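Local structure of putative outer membrane protein (LpxR) (Salmonella typhimurium, 3FID) at residues 168-172 with 200-204; 183-189 with 215-221; 222-228 with 250-256. The protein removes acyl chains from lipid A as a lipopolysaccharide-modifying deacylase of the outer membrane. All coordinates share one frame; numbering follows the deposited sequence.

Contact 1. Residues 168-172 with 200-204; sequences VSAVG and GLLSR. With CXE (pentaethylene glycol monodecyl ether), chain M.
A chi1 of 179° at Val171 sets CG1 opposite the backbone N and CG2 opposite the carbonyl carbon, aiming each methyl at a different leucine of residues 200-204. Strand 168-172 belongs to the wall of the outer-membrane beta-barrel, whereas 200-204 is part of the loop between strands 176-188 and 215-228; a short 3-10 turn at 201-202 presses this loop against the inner surface of the wall. At Leu202, chi1 (-82°) puts CG opposite the carbonyl carbon and chi2 (-66°) then brings CD2 to 3.7 Å from Val171 CG2, the two side chains sliding past each other in opposite directions. Leu201 instead crosses Val171 at about a right angle, its CD1 lying 4.0 Å from Val171 CG1. Branched aliphatic residues suit both places, since one valine can offer a separate methyl to each partner. Ser169, also directed toward the loop, brings OG to 3.9 Å from Leu202 CG; its polarity is met by a hydrogen bond to Glu167. Tyr178, on the neighbouring strand 176-188, packs against Val171 and Leu202, and its OH bonds Leu201 N. The side chain of Leu201 reaches to about 6 Å from those of the zinc ligands His84 and Asp104, so the turn borders that metal site. Val168 belongs to the opposite surface of the strand, where its CG2 lies 3.8 Å from C10 of the detergent pentaethylene glycol monodecyl ether.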
loop_
_atom_site.group_PDB
_atom_site.type_symbol
_atom_site.label_atom_id
_atom_site.label_comp_id
_atom_site.label_asym_id
_atom_site.label_seq_id
_atom_site.Cartn_x
_atom_site.Cartn_y
_atom_site.Cartn_z
ATOM N N VAL A 168 -13.629 3.054 -8.719
ATOM C CA VAL A 168 -13.056 4.405 -8.754
ATOM C C VAL A 168 -12.613 4.791 -7.337
ATOM O O VAL A 168 -13.331 4.527 -6.360
ATOM C CB VAL A 168 -14.089 5.455 -9.284
ATOM C CG1 VAL A 168 -13.463 6.867 -9.319
ATOM C CG2 VAL A 168 -14.555 5.060 -10.675
ATOM N N SER A 169 -11.426 5.389 -7.231
ATOM C CA SER A 169 -10.905 5.830 -5.948
ATOM C C SER A 169 -10.485 7.268 -6.012
ATOM O O SER A 169 -10.131 7.772 -7.071
ATOM C CB SER A 169 -9.695 4.995 -5.543
ATOM O OG SER A 169 -10.117 3.701 -5.140
ATOM N N ALA A 170 -10.461 7.917 -4.859
ATOM C CA ALA A 170 -10.071 9.313 -4.797
ATOM C C ALA A 170 -9.380 9.598 -3.466
ATOM O O ALA A 170 -9.827 9.135 -2.391
ATOM C CB ALA A 170 -11.298 10.206 -4.989
ATOM N N VAL A 171 -8.272 10.329 -3.542
ATOM C CA VAL A 171 -7.546 10.803 -2.359
ATOM C C VAL A 171 -7.309 12.300 -2.530
ATOM O O VAL A 171 -6.979 12.755 -3.615
ATOM C CB VAL A 171 -6.182 10.051 -2.167
ATOM C CG1 VAL A 171 -5.420 10.563 -0.960
ATOM C CG2 VAL A 171 -6.441 8.547 -1.995
ATOM N N GLY A 172 -7.504 13.057 -1.452
ATOM C CA GLY A 172 -7.177 14.482 -1.469
ATOM C C GLY A 172 -6.522 14.927 -0.176
ATOM O O GLY A 172 -6.464 14.167 0.797
ATOM N N GLY A 200 -3.022 1.240 -3.634
ATOM C CA GLY A 200 -2.381 2.481 -3.186
ATOM C C GLY A 200 -2.793 2.801 -1.766
ATOM O O GLY A 200 -2.709 1.935 -0.873
ATOM N N LEU A 201 -3.250 4.035 -1.543
ATOM C CA LEU A 201 -3.642 4.448 -0.188
ATOM C C LEU A 201 -4.999 3.858 0.237
ATOM O O LEU A 201 -5.455 4.060 1.368
ATOM C CB LEU A 201 -3.628 5.981 -0.097
ATOM C CG LEU A 201 -2.222 6.617 -0.225
ATOM C CD1 LEU A 201 -2.327 8.154 -0.407
ATOM C CD2 LEU A 201 -1.300 6.292 0.923
ATOM N N LEU A 202 -5.650 3.143 -0.680
ATOM C CA LEU A 202 -6.894 2.450 -0.365
ATOM C C LEU A 202 -6.643 0.936 -0.176
ATOM O O LEU A 202 -7.577 0.169 0.027
ATOM C CB LEU A 202 -7.968 2.708 -1.457
ATOM C CG LEU A 202 -8.847 3.976 -1.502
ATOM C CD1 LEU A 202 -9.825 4.085 -0.313
ATOM C CD2 LEU A 202 -7.988 5.258 -1.650
ATOM N N SER A 203 -5.381 0.511 -0.185
ATOM C CA SER A 203 -5.088 -0.899 -0.008
ATOM C C SER A 203 -5.462 -1.332 1.427
ATOM O O SER A 203 -5.376 -0.544 2.383
ATOM C CB SER A 203 -3.637 -1.206 -0.412
ATOM O OG SER A 203 -2.719 -0.897 0.615
ATOM N N ARG A 204 -5.945 -2.555 1.572
ATOM C CA ARG A 204 -6.533 -2.924 2.854
ATOM C C ARG A 204 -5.458 -3.385 3.849
ATOM O O ARG A 204 -5.705 -3.392 5.057
ATOM C CB ARG A 204 -7.684 -3.907 2.667
ATOM C CG ARG A 204 -8.966 -3.237 2.039
ATOM C CD ARG A 204 -9.851 -2.675 3.158
ATOM N NE ARG A 204 -10.540 -3.797 3.782
ATOM C CZ ARG A 204 -11.064 -3.803 4.997
ATOM N NH1 ARG A 204 -10.972 -2.735 5.790
ATOM N NH2 ARG A 204 -11.647 -4.897 5.427
HETATM C C1 CXE M . -27.163 4.764 -5.670
HETATM C C2 CXE M . -26.086 5.452 -6.486
HETATM C C3 CXE M . -25.347 4.463 -7.389
HETATM C C4 CXE M . -23.849 4.763 -7.472
HETATM C C5 CXE M . -23.214 4.164 -8.726
HETATM C C6 CXE M . -21.699 4.082 -8.562
HETATM C C7 CXE M . -21.010 3.189 -9.597
HETATM C C8 CXE M . -19.508 3.484 -9.628
HETATM C C9 CXE M . -18.659 2.367 -10.240
HETATM C C10 CXE M . -17.614 2.939 -11.193
HETATM O O11 CXE M . -16.746 1.905 -11.654
HETATM C C12 CXE M . -16.333 2.076 -13.021
HETATM C C13 CXE M . -14.805 2.198 -13.152
HETATM O O14 CXE M . -14.317 1.495 -14.301
HETATM C C15 CXE M . -12.889 1.448 -14.381
HETATM C C16 CXE M . -12.397 0.155 -15.040
HETATM O O17 CXE M . -11.224 0.433 -15.818
HETATM C C18 CXE M . -10.156 -0.518 -15.695
HETATM C C19 CXE M . -8.939 -0.059 -16.506
HETATM O O20 CXE M . -7.786 0.117 -15.666
HETATM C C21 CXE M . -6.657 0.704 -16.323
HETATM C C22 CXE M . -5.532 -0.323 -16.309
HETATM O O23 CXE M . -4.312 0.196 -16.830
HETATM C C24 CXE M . -3.509 -0.831 -17.410
HETATM C C25 CXE M . -3.155 -0.426 -18.825
HETATM O O26 CXE M . -2.523 -1.510 -19.481
#

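Contact 2. Residues 183-189 with 215-221; sequences ATVALGN and LIYKVFA. With CXE (pentaethylene glycol monodecyl ether), chain K.
Asn189 grips the backbone of residues 215-217 with both ends of its amide: OD1 accepts Tyr217 N at 3.1 Å, and ND2 donates to Leu215 O at 2.9 Å. Both donors stand above the carbonyl planes of their acceptors. The amide also stacks over one face of the Tyr217 ring, the planes 26° apart, with Asn189 CB 3.5 Å from Tyr217 CE1; two bonds and a ring thus fix its rotation. Tyr217 reaches this place because its CG sits between backbone N and carbonyl carbon (chi1 70°), swinging the ring across toward 188-189, while Leu187 CD1 meets the ring edge. Gly188 suits its place because a side chain there would run into Tyr217 O. Beyond it the strands pair regularly, Val185 with Ala221 and Leu187 with Val219 as hydrogen-bonded pairs. The side chains of these four form an apolar face, on which Val219 CG1 lies 3.6 Å from C4 of a pentaethylene glycol monodecyl ether. On the other face Ala186 CB lies beside CE of the extended Lys218, whose NZ hydrogen-bonds Asn197 OD1 and makes a cation-pi contact with Phe193. An apolar face that meets detergent, with a lysine turned to the other side, is characteristic of the wall of a transmembrane beta-barrel.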
loop_
_atom_site.group_PDB
_atom_site.type_symbol
_atom_site.label_atom_id
_atom_site.label_comp_id
_atom_site.label_asym_id
_atom_site.label_seq_id
_atom_site.Cartn_x
_atom_site.Cartn_y
_atom_site.Cartn_z
ATOM N N ALA A 183 -9.711 -2.214 -11.791
ATOM C CA ALA A 183 -10.573 -3.357 -11.538
ATOM C C ALA A 183 -9.753 -4.481 -10.925
ATOM O O ALA A 183 -8.555 -4.564 -11.149
ATOM C CB ALA A 183 -11.270 -3.812 -12.841
ATOM N N THR A 184 -10.423 -5.349 -10.164
ATOM C CA THR A 184 -9.808 -6.525 -9.593
ATOM C C THR A 184 -10.689 -7.686 -10.039
ATOM O O THR A 184 -11.888 -7.500 -10.186
ATOM C CB THR A 184 -9.793 -6.421 -8.028
ATOM O OG1 THR A 184 -9.091 -5.229 -7.624
ATOM C CG2 THR A 184 -9.115 -7.638 -7.367
ATOM N N VAL A 185 -10.088 -8.841 -10.312
ATOM C CA VAL A 185 -10.852 -10.092 -10.408
ATOM C C VAL A 185 -10.427 -10.980 -9.248
ATOM O O VAL A 185 -9.263 -10.948 -8.820
ATOM C CB VAL A 185 -10.654 -10.811 -11.772
ATOM C CG1 VAL A 185 -11.417 -10.039 -12.854
ATOM C CG2 VAL A 185 -9.158 -10.950 -12.139
ATOM N N ALA A 186 -11.368 -11.728 -8.698
ATOM C CA ALA A 186 -11.075 -12.577 -7.553
ATOM C C ALA A 186 -11.885 -13.853 -7.604
ATOM O O ALA A 186 -13.002 -13.884 -8.141
ATOM C CB ALA A 186 -11.349 -11.838 -6.235
ATOM N N LEU A 187 -11.307 -14.901 -7.049
ATOM C CA LEU A 187 -12.056 -16.101 -6.737
ATOM C C LEU A 187 -11.776 -16.507 -5.304
ATOM O O LEU A 187 -10.660 -16.302 -4.796
ATOM C CB LEU A 187 -11.686 -17.212 -7.713
ATOM C CG LEU A 187 -10.397 -17.985 -7.598
ATOM C CD1 LEU A 187 -10.636 -19.218 -6.696
ATOM C CD2 LEU A 187 -9.997 -18.426 -9.017
ATOM N N GLY A 188 -12.756 -17.134 -4.663
ATOM C CA GLY A 188 -12.651 -17.420 -3.223
ATOM C C GLY A 188 -13.931 -18.050 -2.706
ATOM O O GLY A 188 -14.906 -18.162 -3.447
ATOM N N ASN A 189 -13.939 -18.448 -1.440
ATOM C CA ASN A 189 -15.152 -19.049 -0.848
ATOM C C ASN A 189 -16.042 -18.077 -0.097
ATOM O O ASN A 189 -17.014 -18.485 0.541
ATOM C CB ASN A 189 -14.804 -20.298 -0.019
ATOM C CG ASN A 189 -14.037 -19.980 1.232
ATOM O OD1 ASN A 189 -13.491 -18.884 1.382
ATOM N ND2 ASN A 189 -13.992 -20.937 2.156
ATOM N N LEU A 215 -12.672 -22.239 7.187
ATOM C CA LEU A 215 -11.782 -22.014 6.047
ATOM C C LEU A 215 -12.164 -20.738 5.295
ATOM O O LEU A 215 -13.321 -20.509 4.941
ATOM C CB LEU A 215 -11.793 -23.208 5.070
ATOM C CG LEU A 215 -10.875 -23.149 3.834
ATOM C CD1 LEU A 215 -9.376 -23.344 4.153
ATOM C CD2 LEU A 215 -11.333 -24.117 2.755
ATOM N N ILE A 216 -11.146 -19.929 5.040
ATOM C CA ILE A 216 -11.289 -18.769 4.202
ATOM C C ILE A 216 -10.153 -18.796 3.195
ATOM O O ILE A 216 -8.994 -19.152 3.524
ATOM C CB ILE A 216 -11.312 -17.473 5.047
ATOM C CG1 ILE A 216 -11.798 -16.284 4.198
ATOM C CG2 ILE A 216 -9.922 -17.201 5.694
ATOM C CD1 ILE A 216 -12.158 -15.075 5.024
ATOM N N TYR A 217 -10.494 -18.514 1.947
ATOM C CA TYR A 217 -9.462 -18.352 0.915
ATOM C C TYR A 217 -9.868 -17.400 -0.205
ATOM O O TYR A 217 -11.053 -17.215 -0.490
ATOM C CB TYR A 217 -8.989 -19.694 0.342
ATOM C CG TYR A 217 -10.010 -20.392 -0.508
ATOM C CD1 TYR A 217 -10.874 -21.360 0.056
ATOM C CD2 TYR A 217 -10.118 -20.098 -1.874
ATOM C CE1 TYR A 217 -11.828 -21.997 -0.722
ATOM C CE2 TYR A 217 -11.060 -20.736 -2.662
ATOM C CZ TYR A 217 -11.912 -21.669 -2.090
ATOM O OH TYR A 217 -12.836 -22.276 -2.905
ATOM N N LYS A 218 -8.866 -16.791 -0.836
ATOM C CA LYS A 218 -9.114 -15.787 -1.865
ATOM C C LYS A 218 -7.861 -15.682 -2.713
ATOM O O LYS A 218 -6.757 -15.734 -2.168
ATOM C CB LYS A 218 -9.438 -14.433 -1.206
ATOM C CG LYS A 218 -9.596 -13.254 -2.200
ATOM C CD LYS A 218 -9.996 -11.948 -1.506
ATOM C CE LYS A 218 -9.989 -10.784 -2.537
ATOM N NZ LYS A 218 -10.330 -9.499 -1.829
ATOM N N VAL A 219 -8.024 -15.601 -4.044
ATOM C CA VAL A 219 -6.915 -15.343 -4.946
ATOM C C VAL A 219 -7.361 -14.219 -5.856
ATOM O O VAL A 219 -8.512 -14.193 -6.268
ATOM C CB VAL A 219 -6.532 -16.575 -5.795
ATOM C CG1 VAL A 219 -5.320 -16.269 -6.623
ATOM C CG2 VAL A 219 -6.249 -17.824 -4.886
ATOM N N PHE A 220 -6.486 -13.259 -6.147
ATOM C CA PHE A 220 -6.937 -12.072 -6.861
ATOM C C PHE A 220 -5.833 -11.473 -7.704
ATOM O O PHE A 220 -4.637 -11.711 -7.458
ATOM C CB PHE A 220 -7.476 -10.977 -5.893
ATOM C CG PHE A 220 -6.404 -10.398 -5.027
ATOM C CD1 PHE A 220 -6.055 -11.021 -3.826
ATOM C CD2 PHE A 220 -5.685 -9.283 -5.446
ATOM C CE1 PHE A 220 -5.004 -10.519 -3.032
ATOM C CE2 PHE A 220 -4.640 -8.775 -4.665
ATOM C CZ PHE A 220 -4.296 -9.411 -3.458
ATOM N N ALA A 221 -6.255 -10.705 -8.694
ATOM C CA ALA A 221 -5.353 -9.956 -9.564
ATOM C C ALA A 221 -6.086 -8.676 -9.966
ATOM O O ALA A 221 -7.279 -8.722 -10.288
ATOM C CB ALA A 221 -4.996 -10.810 -10.784
HETATM C C1 CXE K . -8.756 -14.982 -10.406
HETATM C C2 CXE K . -7.516 -14.246 -9.943
HETATM C C3 CXE K . -6.286 -14.595 -10.781
HETATM C C4 CXE K . -5.547 -15.816 -10.232
HETATM C C5 CXE K . -4.247 -16.140 -10.956
HETATM C C6 CXE K . -3.194 -16.603 -9.947
HETATM C C7 CXE K . -2.226 -17.666 -10.472
HETATM C C8 CXE K . -1.180 -17.986 -9.407
HETATM C C9 CXE K . -0.063 -18.893 -9.905
HETATM C C10 CXE K . 0.892 -19.237 -8.765
HETATM O O11 CXE K . 1.803 -20.264 -9.161
HETATM C C12 CXE K . 2.863 -20.438 -8.217
HETATM C C13 CXE K . 4.057 -21.136 -8.869
HETATM O O14 CXE K . 5.143 -21.242 -7.936
HETATM C C15 CXE K . 6.428 -21.046 -8.530
HETATM C C16 CXE K . 6.700 -19.551 -8.710
HETATM O O17 CXE K . 8.068 -19.317 -9.055
HETATM C C18 CXE K . 8.218 -18.742 -10.353
HETATM C C19 CXE K . 9.661 -18.881 -10.819
HETATM O O20 CXE K . 10.402 -19.589 -9.826
#

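Contact 3. Residues 222-228 with 250-256; sequences GVERREV and KTVDEYR. With CXE (pentaethylene glycol monodecyl ether), chain L; CXE (pentaethylene glycol monodecyl ether), chain M.
An antiparallel strand pair of the outer-membrane beta-barrel joins residues 222-228 to 250-256, with charged side chains bridged on both surfaces of the wall. Gly222, Glu224 and Arg226 form hydrogen-bonded pairs with Arg256, Glu254 and Val252, and Val228 N adds a bond to Lys250 O. On the surface bearing Val223 and Tyr255, Arg225 grips Asp253 side-on: NE meets OD1 at 2.7 Å and NH2 meets OD2 at 2.8 Å. Both oxygens use their syn lone pairs, and the guanidinium and carboxylate planes lie only 1° apart. A bend at chi3 turns the arginine's end back to its neighbour, and its CD rests on Thr251 CG2 at 3.5 Å. Farther along, Thr251 OG1 donates to Glu227 OE2. The other surface holds a salt-bridge network centred on Glu254, whose two oxygens serve different arginines. Arg226 NH2 reaches OE1 from above the carboxylate plane at 2.9 Å, the two planes turned 84° apart, while Arg256 NE holds OE2 at 2.6 Å in its own guanidinium plane. OE2 also accepts Gly200 N, so a buried carboxylate is well compensated, which would probably keep it ionised. A bulky aromatic residue suits position 255, where detergent lines the wall: C13 of one pentaethylene glycol monodecyl ether lies over one ring face, and Val223 packs on the opposite face. There Val223 CG2 sits 3.7 Å from the centroid of the Tyr255 ring, 16° off its normal, in a CH-pi contact.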
loop_
_atom_site.group_PDB
_atom_site.type_symbol
_atom_site.label_atom_id
_atom_site.label_comp_id
_atom_site.label_asym_id
_atom_site.label_seq_id
_atom_site.Cartn_x
_atom_site.Cartn_y
_atom_site.Cartn_z
ATOM N N GLY A 222 -5.401 -7.527 -9.905
ATOM C CA GLY A 222 -6.025 -6.236 -10.250
ATOM C C GLY A 222 -5.015 -5.203 -10.709
ATOM O O GLY A 222 -3.820 -5.354 -10.485
ATOM N N VAL A 223 -5.509 -4.149 -11.340
ATOM C CA VAL A 223 -4.696 -2.998 -11.761
ATOM C C VAL A 223 -5.556 -1.764 -11.583
ATOM O O VAL A 223 -6.786 -1.798 -11.821
ATOM C CB VAL A 223 -4.163 -3.109 -13.217
ATOM C CG1 VAL A 223 -5.306 -3.353 -14.265
ATOM C CG2 VAL A 223 -3.313 -1.896 -13.587
ATOM N N GLU A 224 -4.922 -0.679 -11.146
ATOM C CA GLU A 224 -5.584 0.596 -11.032
ATOM C C GLU A 224 -4.716 1.663 -11.676
ATOM O O GLU A 224 -3.541 1.741 -11.406
ATOM C CB GLU A 224 -5.832 0.959 -9.558
ATOM C CG GLU A 224 -6.475 2.344 -9.390
ATOM C CD GLU A 224 -6.560 2.809 -7.938
ATOM O OE1 GLU A 224 -5.587 3.372 -7.397
ATOM O OE2 GLU A 224 -7.625 2.611 -7.330
ATOM N N ARG A 225 -5.296 2.476 -12.545
ATOM C CA ARG A 225 -4.555 3.627 -13.069
ATOM C C ARG A 225 -4.874 4.872 -12.260
ATOM O O ARG A 225 -6.040 5.269 -12.161
ATOM C CB ARG A 225 -4.934 3.865 -14.546
ATOM C CG ARG A 225 -4.389 5.212 -15.085
ATOM C CD ARG A 225 -4.219 5.127 -16.599
ATOM N NE ARG A 225 -3.224 4.123 -16.936
ATOM C CZ ARG A 225 -2.871 3.797 -18.169
ATOM N NH1 ARG A 225 -3.441 4.411 -19.202
ATOM N NH2 ARG A 225 -1.954 2.861 -18.374
ATOM N N ARG A 226 -3.867 5.555 -11.735
ATOM C CA ARG A 226 -4.212 6.830 -11.107
ATOM C C ARG A 226 -3.607 8.058 -11.733
ATOM O O ARG A 226 -2.501 8.016 -12.285
ATOM C CB ARG A 226 -3.981 6.800 -9.602
ATOM C CG ARG A 226 -2.620 6.361 -9.213
ATOM C CD ARG A 226 -2.676 6.028 -7.711
ATOM N NE ARG A 226 -1.357 5.993 -7.114
ATOM C CZ ARG A 226 -0.721 4.885 -6.717
ATOM N NH1 ARG A 226 0.476 4.985 -6.135
ATOM N NH2 ARG A 226 -1.268 3.695 -6.869
ATOM N N GLU A 227 -4.387 9.134 -11.704
ATOM C CA GLU A 227 -3.973 10.426 -12.244
ATOM C C GLU A 227 -3.585 11.272 -11.049
ATOM O O GLU A 227 -4.419 11.586 -10.213
ATOM C CB GLU A 227 -5.125 11.070 -12.998
ATOM C CG GLU A 227 -4.710 12.234 -13.845
ATOM C CD GLU A 227 -3.826 11.823 -15.041
ATOM O OE1 GLU A 227 -3.283 12.768 -15.661
ATOM O OE2 GLU A 227 -3.671 10.587 -15.332
ATOM N N VAL A 228 -2.303 11.603 -10.972
ATOM C CA VAL A 228 -1.706 12.092 -9.736
ATOM C C VAL A 228 -1.595 13.624 -9.810
ATOM O O VAL A 228 -1.007 14.178 -10.760
ATOM C CB VAL A 228 -0.311 11.441 -9.507
ATOM C CG1 VAL A 228 0.347 11.988 -8.218
ATOM C CG2 VAL A 228 -0.434 9.907 -9.428
ATOM N N LYS A 250 2.361 12.047 -14.070
ATOM C CA LYS A 250 0.976 12.255 -13.705
ATOM C C LYS A 250 0.113 11.000 -13.815
ATOM O O LYS A 250 -0.945 10.948 -13.215
ATOM C CB LYS A 250 0.392 13.416 -14.513
ATOM C CG LYS A 250 1.220 14.696 -14.250
ATOM C CD LYS A 250 0.339 15.883 -13.989
ATOM C CE LYS A 250 0.204 16.781 -15.212
ATOM N NZ LYS A 250 1.358 17.701 -15.357
ATOM N N THR A 251 0.557 10.010 -14.584
ATOM C CA THR A 251 -0.173 8.751 -14.724
ATOM C C THR A 251 0.653 7.608 -14.161
ATOM O O THR A 251 1.801 7.366 -14.583
ATOM C CB THR A 251 -0.571 8.483 -16.200
ATOM O OG1 THR A 251 -1.260 9.635 -16.699
ATOM C CG2 THR A 251 -1.485 7.319 -16.277
ATOM N N VAL A 252 0.063 6.922 -13.173
ATOM C CA VAL A 252 0.757 5.872 -12.432
ATOM C C VAL A 252 -0.189 4.652 -12.322
ATOM O O VAL A 252 -1.339 4.773 -11.890
ATOM C CB VAL A 252 1.215 6.383 -11.007
ATOM C CG1 VAL A 252 1.735 5.221 -10.143
ATOM C CG2 VAL A 252 2.300 7.453 -11.120
ATOM N N ASP A 253 0.303 3.490 -12.724
ATOM C CA ASP A 253 -0.460 2.243 -12.643
ATOM C C ASP A 253 0.062 1.408 -11.503
ATOM O O ASP A 253 1.279 1.355 -11.271
ATOM C CB ASP A 253 -0.304 1.430 -13.928
ATOM C CG ASP A 253 -0.926 2.107 -15.125
ATOM O OD1 ASP A 253 -1.775 2.994 -14.932
ATOM O OD2 ASP A 253 -0.552 1.741 -16.260
ATOM N N GLU A 254 -0.856 0.748 -10.798
ATOM C CA GLU A 254 -0.499 -0.183 -9.718
ATOM C C GLU A 254 -1.113 -1.567 -9.959
ATOM O O GLU A 254 -2.342 -1.696 -10.133
ATOM C CB GLU A 254 -0.950 0.349 -8.355
ATOM C CG GLU A 254 -0.585 -0.612 -7.168
ATOM C CD GLU A 254 -0.899 -0.020 -5.823
ATOM O OE1 GLU A 254 -0.541 1.143 -5.606
ATOM O OE2 GLU A 254 -1.467 -0.730 -4.961
ATOM N N TYR A 255 -0.261 -2.586 -9.971
ATOM C CA TYR A 255 -0.679 -3.974 -10.176
ATOM C C TYR A 255 -0.564 -4.729 -8.865
ATOM O O TYR A 255 0.400 -4.537 -8.123
ATOM C CB TYR A 255 0.249 -4.643 -11.193
ATOM C CG TYR A 255 0.109 -4.069 -12.568
ATOM C CD1 TYR A 255 -0.713 -4.696 -13.505
ATOM C CD2 TYR A 255 0.799 -2.898 -12.953
ATOM C CE1 TYR A 255 -0.851 -4.200 -14.784
ATOM C CE2 TYR A 255 0.663 -2.386 -14.246
ATOM C CZ TYR A 255 -0.177 -3.040 -15.145
ATOM O OH TYR A 255 -0.372 -2.568 -16.433
ATOM N N ARG A 256 -1.531 -5.600 -8.573
ATOM C CA ARG A 256 -1.510 -6.378 -7.330
ATOM C C ARG A 256 -2.002 -7.779 -7.672
ATOM O O ARG A 256 -3.058 -7.927 -8.292
ATOM C CB ARG A 256 -2.440 -5.793 -6.242
ATOM C CG ARG A 256 -2.200 -4.335 -5.874
ATOM C CD ARG A 256 -2.882 -3.956 -4.531
ATOM N NE ARG A 256 -1.982 -2.990 -3.892
ATOM C CZ ARG A 256 -1.241 -3.156 -2.787
ATOM N NH1 ARG A 256 -0.472 -2.155 -2.415
ATOM N NH2 ARG A 256 -1.275 -4.267 -2.030
HETATM C C1 CXE L . -9.238 -6.042 -16.206
HETATM C C2 CXE L . -9.181 -7.084 -15.101
HETATM C C3 CXE L . -8.006 -6.809 -14.174
HETATM C C4 CXE L . -6.914 -7.865 -14.257
HETATM C C5 CXE L . -5.549 -7.191 -14.401
HETATM C C6 CXE L . -4.517 -7.766 -13.429
HETATM C C7 CXE L . -3.129 -7.679 -14.022
HETATM C C8 CXE L . -2.083 -8.227 -13.082
HETATM C C9 CXE L . -0.994 -8.933 -13.869
HETATM C C10 CXE L . 0.376 -8.276 -13.713
HETATM O O11 CXE L . 1.112 -8.487 -14.916
HETATM C C12 CXE L . 2.400 -7.866 -14.960
HETATM C C13 CXE L . 2.324 -6.377 -15.287
HETATM O O14 CXE L . 2.043 -6.182 -16.676
HETATM C C15 CXE L . 2.205 -4.821 -17.089
HETATM C C1 CXE M . -27.163 4.764 -5.670
HETATM C C2 CXE M . -26.086 5.452 -6.486
HETATM C C3 CXE M . -25.347 4.463 -7.389
HETATM C C4 CXE M . -23.849 4.763 -7.472
HETATM C C5 CXE M . -23.214 4.164 -8.726
HETATM C C6 CXE M . -21.699 4.082 -8.562
HETATM C C7 CXE M . -21.010 3.189 -9.597
HETATM C C8 CXE M . -19.508 3.484 -9.628
HETATM C C9 CXE M . -18.659 2.367 -10.240
HETATM C C10 CXE M . -17.614 2.939 -11.193
HETATM O O11 CXE M . -16.746 1.905 -11.654
HETATM C C12 CXE M . -16.333 2.076 -13.021
HETATM C C13 CXE M . -14.805 2.198 -13.152
HETATM O O14 CXE M . -14.317 1.495 -14.301
HETATM C C15 CXE M . -12.889 1.448 -14.381
HETATM C C16 CXE M . -12.397 0.155 -15.040
HETATM O O17 CXE M . -11.224 0.433 -15.818
HETATM C C18 CXE M . -10.156 -0.518 -15.695
HETATM C C19 CXE M . -8.939 -0.059 -16.506
HETATM O O20 CXE M . -7.786 0.117 -15.666
HETATM C C21 CXE M . -6.657 0.704 -16.323
HETATM C C22 CXE M . -5.532 -0.323 -16.309
HETATM O O23 CXE M . -4.312 0.196 -16.830
HETATM C C24 CXE M . -3.509 -0.831 -17.410
HETATM C C25 CXE M . -3.155 -0.426 -18.825
HETATM O O26 CXE M . -2.523 -1.510 -19.481
#

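Contacts 2 and 3 share strand 215-228, pairing its first half with strand 176-188 and its second half with strand 251-263; their centres lie about 20 Å apart. Along the chain contact 1 interlocks with contact 2, since their segments alternate, and closes before contact 3 opens. Contact 1 starts on strand 160-173 and sets the loop 200-204 inside the wall. Its centre is about 10 Å from that of contact 3, which it touches where Ser203 CB packs 3.9 Å from Arg256 NH1. The four strands 160-173, 176-188, 215-228 and 251-263 are successive neighbours in the barrel wall, with detergent outside and the loop 200-204, near a zinc site, on the inside.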